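Local atomic coordinates of 2-aminomuconic 6-semialdehyde dehydrogenase (Pseudomonas sp., PDB entry 7BZV), a protein that catalyses the NAD+-dependent oxidation of 2-aminomuconic 6-semialdehyde in the meta-cleavage pathway of 2-aminophenol catabolism. Residues 37-42 with 214-219. Numbering follows the deposited sequence.
Sequences ADRDLV and AGEFIS
Phe217 has more of its surface covered here than any other residue of 37-42 or 214-219. With CG anti to its carbonyl carbon, its ring reaches the first turn of helix 39-52. Arg39 lies over one face: its CB is 4.0 Å from the Phe217 ring centroid and 10° off the normal, a CH-pi contact. The backbone joins in, Arg39 N coming within 3.2 Å of Phe217 CE2, while Ala37 O and Val42 CG2 sit at the ring's edge. The rest of the Arg39 chain leaves with CG anti to the backbone N (chi1 -163°) and bends at chi3, so that the guanidinium comes down beside CD1 and CE1. Phe217 CE1 then lies over the guanidinium's centre, 3.5 Å from Arg39 CZ, but the two planes are 48° apart, a tilt that excludes a parallel stack. Beyond the ring, Arg39 NH2 forms a long salt bridge of 3.6 Å with Glu216 OE2; Gln220 accepts a weak hydrogen bond from the same nitrogen, and Glu216 OE1 is held by Asn212 N.

The contact joins two helices in the Rossmann-like, probably NAD-binding domain of the aldehyde dehydrogenase fold, where helix 214-220 follows strand 203-205 and leads to strand 226-230, both parallel to their neighbours in the mixed sheet. Asp38 N-caps helix 39-52, its OD1 accepting from Leu41 N at 2.8 Å.

Val42 supplies the buried side, CG1 anti to its backbone N and 3.9 Å from both Phe217 CB and Ile218 CG1. Its CG2 meets Ala214 CB at 4.2 Å. An alanine in place of Phe217 would remove the ring and would probably leave Arg39 less firmly positioned toward Glu216. Val206, in the loop after strand 203-205, packs against Ala37, Val42 and Ile218.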
ATOM      1  N   ALA B  37      28.765  25.214 -21.587  1.00 55.93           N
ATOM      2  CA  ALA B  37      27.515  25.542 -22.256  1.00 59.90           C
ATOM      3  C   ALA B  37      27.057  26.929 -21.837  1.00 66.67           C
ATOM      4  O   ALA B  37      27.034  27.242 -20.639  1.00 51.29           O
ATOM      5  CB  ALA B  37      26.437  24.514 -21.911  1.00 52.80           C
ATOM      6  N   ASP B  38      26.674  27.751 -22.819  1.00 61.74           N
ATOM      7  CA  ASP B  38      26.184  29.096 -22.540  1.00 57.89           C
ATOM      8  C   ASP B  38      24.684  29.064 -22.259  1.00 54.80           C
ATOM      9  O   ASP B  38      24.028  28.024 -22.361  1.00 52.59           O
ATOM     10  CB  ASP B  38      26.478  30.044 -23.709  1.00 58.65           C
ATOM     11  CG  ASP B  38      26.092  29.455 -25.046  1.00 67.64           C
ATOM     12  OD1 ASP B  38      24.960  28.936 -25.163  1.00 69.68           O
ATOM     13  OD2 ASP B  38      26.920  29.521 -25.986  1.00 78.78           O
ATOM     14  N   ARG B  39      24.137  30.225 -21.892  1.00 62.80           N
ATOM     15  CA  ARG B  39      22.700  30.315 -21.651  1.00 56.74           C
ATOM     16  C   ARG B  39      21.907  29.794 -22.840  1.00 55.97           C
ATOM     17  O   ARG B  39      20.848  29.173 -22.661  1.00 49.43           O
ATOM     18  CB  ARG B  39      22.307  31.765 -21.349  1.00 59.24           C
ATOM     19  CG  ARG B  39      20.938  31.917 -20.702  1.00 75.91           C
ATOM     20  CD  ARG B  39      20.724  33.316 -20.141  1.00 84.38           C
ATOM     21  NE  ARG B  39      20.545  33.284 -18.696  1.00 87.31           N
ATOM     22  CZ  ARG B  39      21.365  33.868 -17.832  1.00 84.44           C
ATOM     23  NH1 ARG B  39      22.417  34.554 -18.277  1.00 83.91           N
ATOM     24  NH2 ARG B  39      21.131  33.774 -16.522  1.00 61.60           N
ATOM     25  N   ASP B  40      22.416  30.022 -24.054  1.00 62.15           N
ATOM     26  CA  ASP B  40      21.692  29.661 -25.269  1.00 71.55           C
ATOM     27  C   ASP B  40      21.537  28.153 -25.393  1.00 51.27           C
ATOM     28  O   ASP B  40      20.469  27.654 -25.767  1.00 46.31           O
ATOM     29  CB  ASP B  40      22.427  30.188 -26.506  1.00 80.86           C
ATOM     30  CG  ASP B  40      22.129  31.635 -26.801  1.00 83.57           C
ATOM     31  OD1 ASP B  40      21.238  32.212 -26.146  1.00 63.67           O
ATOM     32  OD2 ASP B  40      22.794  32.194 -27.701  1.00 98.73           O
ATOM     33  N   LEU B  41      22.619  27.419 -25.134  1.00 44.10           N
ATOM     34  CA  LEU B  41      22.584  25.974 -25.311  1.00 52.23           C
ATOM     35  C   LEU B  41      21.683  25.329 -24.268  1.00 42.42           C
ATOM     36  O   LEU B  41      20.944  24.386 -24.568  1.00 50.28           O
ATOM     37  CB  LEU B  41      24.001  25.410 -25.245  1.00 47.82           C
ATOM     38  CG  LEU B  41      24.108  23.955 -25.721  1.00 51.24           C
ATOM     39  CD1 LEU B  41      23.461  23.736 -27.071  1.00 47.98           C
ATOM     40  CD2 LEU B  41      25.566  23.485 -25.758  1.00 48.34           C
ATOM     41  N   VAL B  42      21.720  25.838 -23.038  1.00 40.82           N
ATOM     42  CA  VAL B  42      20.811  25.343 -22.013  1.00 43.42           C
ATOM     43  C   VAL B  42      19.369  25.567 -22.448  1.00 46.59           C
ATOM     44  O   VAL B  42      18.514  24.683 -22.323  1.00 40.37           O
ATOM     45  CB  VAL B  42      21.107  26.013 -20.663  1.00 52.62           C
ATOM     46  CG1 VAL B  42      19.985  25.712 -19.671  1.00 66.10           C
ATOM     47  CG2 VAL B  42      22.457  25.537 -20.133  1.00 40.12           C
ATOM     48  N   ALA B 214      26.054  27.063 -16.360  1.00 44.07           N
ATOM     49  CA  ALA B 214      24.976  26.158 -16.749  1.00 43.18           C
ATOM     50  C   ALA B 214      24.039  25.880 -15.592  1.00 40.54           C
ATOM     51  O   ALA B 214      22.818  25.849 -15.773  1.00 42.79           O
ATOM     52  CB  ALA B 214      25.541  24.849 -17.291  1.00 47.98           C
ATOM     53  N   GLY B 215      24.584  25.684 -14.390  1.00 47.36           N
ATOM     54  CA  GLY B 215      23.727  25.379 -13.251  1.00 59.32           C
ATOM     55  C   GLY B 215      22.711  26.472 -12.958  1.00 59.77           C
ATOM     56  O   GLY B 215      21.523  26.200 -12.742  1.00 46.03           O
ATOM     57  N   GLU B 216      23.175  27.722 -12.890  1.00 67.49           N
ATOM     58  CA  GLU B 216      22.264  28.847 -12.694  1.00 66.02           C
ATOM     59  C   GLU B 216      21.265  28.938 -13.838  1.00 51.70           C
ATOM     60  O   GLU B 216      20.071  29.198 -13.616  1.00 43.22           O
ATOM     61  CB  GLU B 216      23.077  30.139 -12.572  1.00 80.49           C
ATOM     62  CG  GLU B 216      22.281  31.434 -12.500  1.00 83.46           C
ATOM     63  CD  GLU B 216      23.183  32.674 -12.567  1.00 71.15           C
ATOM     64  OE1 GLU B 216      23.991  32.873 -11.634  1.00 63.61           O
ATOM     65  OE2 GLU B 216      23.096  33.437 -13.558  1.00 56.92           O
ATOM     66  N   PHE B 217      21.733  28.719 -15.074  1.00 43.67           N
ATOM     67  CA  PHE B 217      20.837  28.775 -16.225  1.00 46.91           C
ATOM     68  C   PHE B 217      19.707  27.774 -16.076  1.00 49.37           C
ATOM     69  O   PHE B 217      18.533  28.117 -16.261  1.00 47.48           O
ATOM     70  CB  PHE B 217      21.592  28.505 -17.521  1.00 44.69           C
ATOM     71  CG  PHE B 217      22.738  29.425 -17.751  1.00 42.80           C
ATOM     72  CD1 PHE B 217      22.814  30.638 -17.084  1.00 58.03           C
ATOM     73  CD2 PHE B 217      23.755  29.076 -18.618  1.00 46.37           C
ATOM     74  CE1 PHE B 217      23.893  31.491 -17.273  1.00 57.24           C
ATOM     75  CE2 PHE B 217      24.829  29.937 -18.825  1.00 46.87           C
ATOM     76  CZ  PHE B 217      24.903  31.139 -18.143  1.00 45.19           C
ATOM     77  N   ILE B 218      20.040  26.526 -15.724  1.00 32.79           N
ATOM     78  CA  ILE B 218      18.994  25.524 -15.582  1.00 32.85           C
ATOM     79  C   ILE B 218      18.005  25.963 -14.517  1.00 43.47           C
ATOM     80  O   ILE B 218      16.791  25.949 -14.734  1.00 42.54           O
ATOM     81  CB  ILE B 218      19.594  24.149 -15.245  1.00 35.55           C
ATOM     82  CG1 ILE B 218      20.368  23.556 -16.418  1.00 36.81           C
ATOM     83  CG2 ILE B 218      18.486  23.217 -14.823  1.00 35.47           C
ATOM     84  CD1 ILE B 218      21.188  22.318 -16.011  1.00 40.16           C
ATOM     85  N   SER B 219      18.519  26.374 -13.348  1.00 38.04           N
ATOM     86  CA  SER B 219      17.650  26.669 -12.210  1.00 49.33           C
ATOM     87  C   SER B 219      16.724  27.857 -12.468  1.00 50.98           C
ATOM     88  O   SER B 219      15.634  27.915 -11.879  1.00 41.08           O
ATOM     89  CB  SER B 219      18.488  26.936 -10.950  1.00 44.17           C
ATOM     90  OG  SER B 219      19.254  28.116 -11.071  1.00 70.91           O
TER